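Local coordinates for protein iota-carrageenase (Alteromonas sp., PDB 1H80) that hydrolyses the beta-1,4 linkages inside iota-carrageenan, a sulfated galactan of red algal cell walls, with inversion of anomeric configuration, at residues T16-F28 against A48-P61. Sequence-based numbering, arbitrary orientation.
Sequences TQQDVNYDLVDDF and AISRKPNGGTLLIP. With NA (sodium ion), chain I.
D19 grips the turn K52-G55 with both carboxylate oxygens: N54 ND2 gives a hydrogen bond to OD1 at 3.0 Å, and N54 N reaches OD2 at 2.8 Å from above the carboxylate plane. An acidic side chain suits this place because it accepts from backbone and amide at once; an alanine here would probably leave both N54 donors without these acceptors and the type I turn less firmly tied to the strand. Next to it, strand 20-23 pairs in parallel with strand 56-60 at the end of the right-handed beta-helix, and 56-60 pairs in turn with 76-80. G56 faces V20, and a side chain on it would collide with V20 O. T57 OG1 donates to a lone pair of Q18 OE1 at 2.6 Å, in the carbonyl plane. On the face of V20, Y22 and L58, the Y22 ring slides past I49, CD2 meeting CG1 at 3.5 Å, while F28 CZ rests on A48 CB; Y22, from the sheet, and F28, from the short helix 24-28, thus pack against helix 39-50. Farther out, D23 caps helix 24-28: with CG anti to its own N (chi1 -180°), OD1 accepts from D26 N at 3.0 Å. D27 in turn binds sodium through both oxygens, and its OD2, 2.4 Å from the ion, also accepts from D23 N on the anti lone pair.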
loop_
_atom_site.group_PDB
_atom_site.type_symbol
_atom_site.label_atom_id
_atom_site.label_comp_id
_atom_site.label_asym_id
_atom_site.label_seq_id
_atom_site.Cartn_x
_atom_site.Cartn_y
_atom_site.Cartn_z
ATOM N N THR A 16 -7.418 -26.847 11.482
ATOM C CA THR A 16 -7.364 -28.247 11.081
ATOM C C THR A 16 -8.700 -28.935 11.323
ATOM O O THR A 16 -8.902 -30.081 10.929
ATOM C CB THR A 16 -6.259 -28.993 11.831
ATOM O OG1 THR A 16 -6.419 -28.795 13.239
ATOM C CG2 THR A 16 -4.893 -28.475 11.394
ATOM N N GLN A 17 -9.608 -28.227 11.982
ATOM C CA GLN A 17 -10.937 -28.750 12.264
ATOM C C GLN A 17 -11.881 -27.565 12.405
ATOM O O GLN A 17 -11.515 -26.534 12.967
ATOM C CB GLN A 17 -10.936 -29.579 13.553
ATOM C CG GLN A 17 -10.754 -28.771 14.827
ATOM C CD GLN A 17 -10.738 -29.643 16.069
ATOM O OE1 GLN A 17 -9.827 -30.448 16.263
ATOM N NE2 GLN A 17 -11.751 -29.490 16.913
ATOM N N GLN A 18 -13.090 -27.704 11.876
ATOM C CA GLN A 18 -14.068 -26.630 11.954
ATOM C C GLN A 18 -15.418 -27.194 12.329
ATOM O O GLN A 18 -15.656 -28.392 12.203
ATOM C CB GLN A 18 -14.170 -25.908 10.612
ATOM C CG GLN A 18 -12.859 -25.294 10.154
ATOM C CD GLN A 18 -13.057 -24.294 9.043
ATOM O OE1 GLN A 18 -13.608 -24.617 7.990
ATOM N NE2 GLN A 18 -12.615 -23.064 9.273
ATOM N N ASP A 19 -16.308 -26.320 12.784
ATOM C CA ASP A 19 -17.636 -26.755 13.178
ATOM C C ASP A 19 -18.672 -26.681 12.066
ATOM O O ASP A 19 -19.550 -27.540 11.982
ATOM C CB ASP A 19 -18.123 -25.943 14.380
ATOM C CG ASP A 19 -17.385 -26.295 15.655
ATOM O OD1 ASP A 19 -16.913 -27.447 15.771
ATOM O OD2 ASP A 19 -17.289 -25.427 16.550
ATOM N N VAL A 20 -18.574 -25.672 11.206
ATOM C CA VAL A 20 -19.554 -25.509 10.138
ATOM C C VAL A 20 -19.008 -25.025 8.803
ATOM O O VAL A 20 -17.891 -24.520 8.710
ATOM C CB VAL A 20 -20.662 -24.509 10.547
ATOM C CG1 VAL A 20 -21.398 -25.013 11.769
ATOM C CG2 VAL A 20 -20.054 -23.132 10.825
ATOM N N ASN A 21 -19.825 -25.209 7.770
ATOM C CA ASN A 21 -19.537 -24.753 6.413
ATOM C C ASN A 21 -20.877 -24.178 5.949
ATOM O O ASN A 21 -21.847 -24.922 5.766
ATOM C CB ASN A 21 -19.137 -25.910 5.481
ATOM C CG ASN A 21 -17.647 -26.245 5.533
ATOM O OD1 ASN A 21 -17.139 -26.956 4.661
ATOM N ND2 ASN A 21 -16.949 -25.749 6.546
ATOM N N TYR A 22 -20.939 -22.860 5.786
ATOM C CA TYR A 22 -22.168 -22.201 5.351
ATOM C C TYR A 22 -22.007 -21.548 3.989
ATOM O O TYR A 22 -20.893 -21.282 3.543
ATOM C CB TYR A 22 -22.591 -21.108 6.337
ATOM C CG TYR A 22 -23.002 -21.574 7.710
ATOM C CD1 TYR A 22 -23.765 -22.730 7.885
ATOM C CD2 TYR A 22 -22.683 -20.818 8.837
ATOM C CE1 TYR A 22 -24.203 -23.115 9.155
ATOM C CE2 TYR A 22 -23.117 -21.191 10.104
ATOM C CZ TYR A 22 -23.875 -22.336 10.256
ATOM O OH TYR A 22 -24.314 -22.693 11.511
ATOM N N ASP A 23 -23.137 -21.291 3.337
ATOM C CA ASP A 23 -23.165 -20.635 2.037
ATOM C C ASP A 23 -23.904 -19.318 2.275
ATOM O O ASP A 23 -24.989 -19.304 2.853
ATOM C CB ASP A 23 -23.908 -21.507 1.021
ATOM C CG ASP A 23 -23.966 -20.880 -0.360
ATOM O OD1 ASP A 23 -24.650 -19.847 -0.522
ATOM O OD2 ASP A 23 -23.325 -21.425 -1.288
ATOM N N LEU A 24 -23.306 -18.213 1.849
ATOM C CA LEU A 24 -23.894 -16.897 2.062
ATOM C C LEU A 24 -25.307 -16.754 1.519
ATOM O O LEU A 24 -26.168 -16.140 2.155
ATOM C CB LEU A 24 -23.007 -15.819 1.437
ATOM C CG LEU A 24 -23.530 -14.394 1.630
ATOM C CD1 LEU A 24 -23.563 -14.049 3.113
ATOM C CD2 LEU A 24 -22.637 -13.430 0.876
ATOM N N VAL A 25 -25.545 -17.316 0.343
ATOM C CA VAL A 25 -26.857 -17.219 -0.277
ATOM C C VAL A 25 -27.864 -18.218 0.278
ATOM O O VAL A 25 -28.949 -17.842 0.722
ATOM C CB VAL A 25 -26.757 -17.410 -1.804
ATOM C CG1 VAL A 25 -28.151 -17.459 -2.419
ATOM C CG2 VAL A 25 -25.955 -16.269 -2.415
ATOM N N ASP A 26 -27.503 -19.490 0.299
ATOM C CA ASP A 26 -28.404 -20.579 0.702
ATOM C C ASP A 26 -28.683 -20.496 2.206
ATOM O O ASP A 26 -29.835 -20.803 2.622
ATOM C CB ASP A 26 -27.764 -21.932 0.382
ATOM N N ASP A 27 -27.717 -20.187 3.035
ATOM C CA ASP A 27 -27.912 -20.178 4.474
ATOM C C ASP A 27 -28.243 -18.828 5.089
ATOM O O ASP A 27 -28.852 -18.773 6.157
ATOM C CB ASP A 27 -26.675 -20.761 5.162
ATOM C CG ASP A 27 -26.461 -22.224 4.821
ATOM O OD1 ASP A 27 -27.419 -23.007 4.981
ATOM O OD2 ASP A 27 -25.344 -22.598 4.401
ATOM N N PHE A 28 -27.860 -17.740 4.430
ATOM C CA PHE A 28 -28.130 -16.427 4.996
ATOM C C PHE A 28 -28.922 -15.457 4.130
ATOM O O PHE A 28 -29.083 -14.289 4.476
ATOM C CB PHE A 28 -26.812 -15.824 5.479
ATOM C CG PHE A 28 -26.236 -16.563 6.649
ATOM C CD1 PHE A 28 -26.684 -16.300 7.938
ATOM C CD2 PHE A 28 -25.318 -17.594 6.456
ATOM C CE1 PHE A 28 -26.237 -17.050 9.019
ATOM C CE2 PHE A 28 -24.865 -18.351 7.532
ATOM C CZ PHE A 28 -25.325 -18.082 8.814
ATOM N N ALA A 48 -22.627 -15.774 13.031
ATOM C CA ALA A 48 -23.039 -17.147 13.294
ATOM C C ALA A 48 -21.842 -18.086 13.345
ATOM O O ALA A 48 -21.740 -18.933 14.231
ATOM C CB ALA A 48 -24.013 -17.611 12.227
ATOM N N ILE A 49 -20.928 -17.925 12.398
ATOM C CA ILE A 49 -19.752 -18.785 12.355
ATOM C C ILE A 49 -18.820 -18.531 13.533
ATOM O O ILE A 49 -18.313 -19.473 14.144
ATOM C CB ILE A 49 -18.978 -18.592 11.031
ATOM C CG1 ILE A 49 -19.853 -19.043 9.860
ATOM C CG2 ILE A 49 -17.658 -19.370 11.071
ATOM C CD1 ILE A 49 -19.260 -18.752 8.503
ATOM N N SER A 50 -18.605 -17.264 13.873
ATOM C CA SER A 50 -17.702 -16.941 14.967
ATOM C C SER A 50 -18.211 -17.416 16.325
ATOM O O SER A 50 -17.429 -17.573 17.261
ATOM C CB SER A 50 -17.430 -15.437 15.010
ATOM O OG SER A 50 -16.334 -15.167 15.867
ATOM N N ARG A 51 -19.519 -17.641 16.433
ATOM C CA ARG A 51 -20.100 -18.123 17.683
ATOM C C ARG A 51 -19.734 -19.584 17.939
ATOM O O ARG A 51 -19.792 -20.054 19.077
ATOM C CB ARG A 51 -21.626 -17.978 17.666
ATOM C CG ARG A 51 -22.122 -16.562 17.918
ATOM C CD ARG A 51 -23.612 -16.557 18.237
ATOM N NE ARG A 51 -24.453 -16.687 17.051
ATOM C CZ ARG A 51 -24.821 -15.667 16.278
ATOM N NH1 ARG A 51 -24.422 -14.436 16.565
ATOM N NH2 ARG A 51 -25.598 -15.877 15.226
ATOM N N LYS A 52 -19.361 -20.301 16.883
ATOM C CA LYS A 52 -18.984 -21.708 17.017
ATOM C C LYS A 52 -17.564 -21.806 17.579
ATOM O O LYS A 52 -16.655 -21.114 17.121
ATOM C CB LYS A 52 -19.038 -22.408 15.654
ATOM C CG LYS A 52 -20.375 -22.299 14.931
ATOM C CD LYS A 52 -21.488 -22.997 15.692
ATOM C CE LYS A 52 -22.805 -22.908 14.940
ATOM N NZ LYS A 52 -23.909 -23.602 15.662
ATOM N N PRO A 53 -17.356 -22.679 18.577
ATOM C CA PRO A 53 -16.042 -22.866 19.202
ATOM C C PRO A 53 -14.883 -23.053 18.222
ATOM O O PRO A 53 -13.818 -22.454 18.389
ATOM C CB PRO A 53 -16.258 -24.095 20.078
ATOM C CG PRO A 53 -17.674 -23.926 20.518
ATOM C CD PRO A 53 -18.365 -23.536 19.223
ATOM N N ASN A 54 -15.094 -23.876 17.200
ATOM C CA ASN A 54 -14.052 -24.144 16.215
ATOM C C ASN A 54 -14.280 -23.390 14.906
ATOM O O ASN A 54 -13.641 -23.680 13.890
ATOM C CB ASN A 54 -13.968 -25.648 15.952
ATOM C CG ASN A 54 -13.687 -26.441 17.217
ATOM O OD1 ASN A 54 -12.591 -26.376 17.769
ATOM N ND2 ASN A 54 -14.685 -27.181 17.690
ATOM N N GLY A 55 -15.196 -22.427 14.937
ATOM C CA GLY A 55 -15.477 -21.624 13.759
ATOM C C GLY A 55 -15.934 -22.379 12.533
ATOM O O GLY A 55 -16.561 -23.435 12.624
ATOM N N GLY A 56 -15.622 -21.833 11.366
ATOM C CA GLY A 56 -16.042 -22.488 10.148
ATOM C C GLY A 56 -15.726 -21.689 8.911
ATOM O O GLY A 56 -15.060 -20.653 8.970
ATOM N N THR A 57 -16.216 -22.189 7.783
ATOM C CA THR A 57 -15.990 -21.559 6.498
ATOM C C THR A 57 -17.284 -21.012 5.931
ATOM O O THR A 57 -18.349 -21.601 6.101
ATOM C CB THR A 57 -15.390 -22.572 5.492
ATOM O OG1 THR A 57 -14.113 -23.016 5.972
ATOM C CG2 THR A 57 -15.214 -21.937 4.115
ATOM N N LEU A 58 -17.185 -19.863 5.277
ATOM C CA LEU A 58 -18.334 -19.257 4.634
ATOM C C LEU A 58 -18.006 -19.173 3.156
ATOM O O LEU A 58 -16.969 -18.631 2.772
ATOM C CB LEU A 58 -18.586 -17.846 5.166
ATOM C CG LEU A 58 -19.714 -17.125 4.424
ATOM C CD1 LEU A 58 -21.038 -17.836 4.689
ATOM C CD2 LEU A 58 -19.789 -15.675 4.879
ATOM N N LEU A 59 -18.876 -19.727 2.324
ATOM C CA LEU A 59 -18.657 -19.666 0.894
ATOM C C LEU A 59 -19.506 -18.546 0.323
ATOM O O LEU A 59 -20.696 -18.468 0.612
ATOM C CB LEU A 59 -19.065 -20.977 0.214
ATOM C CG LEU A 59 -18.870 -20.996 -1.308
ATOM C CD1 LEU A 59 -17.380 -20.938 -1.641
ATOM C CD2 LEU A 59 -19.482 -22.254 -1.890
ATOM N N ILE A 60 -18.880 -17.663 -0.446
ATOM C CA ILE A 60 -19.602 -16.593 -1.120
ATOM C C ILE A 60 -19.645 -17.120 -2.548
ATOM O O ILE A 60 -18.642 -17.103 -3.261
ATOM C CB ILE A 60 -18.848 -15.256 -1.069
ATOM C CG1 ILE A 60 -18.761 -14.777 0.380
ATOM C CG2 ILE A 60 -19.565 -14.219 -1.924
ATOM C CD1 ILE A 60 -18.118 -13.409 0.541
ATOM N N PRO A 61 -20.811 -17.623 -2.977
ATOM C CA PRO A 61 -21.003 -18.180 -4.314
ATOM C C PRO A 61 -21.063 -17.158 -5.429
ATOM O O PRO A 61 -21.309 -15.978 -5.192
ATOM C CB PRO A 61 -22.305 -18.957 -4.169
ATOM C CG PRO A 61 -23.089 -18.072 -3.267
ATOM C CD PRO A 61 -22.075 -17.642 -2.217
HETATM NA NA NA I . -26.016 -24.830 3.849
HETATM O O HOH W 1 -12.144 -22.340 11.987
HETATM O O HOH W 2 -24.617 -25.239 5.619
HETATM O O HOH W 3 -23.228 -24.715 3.148
HETATM O O HOH W 4 -27.655 -25.523 5.525
HETATM O O HOH W 5 -28.307 -24.511 2.226
#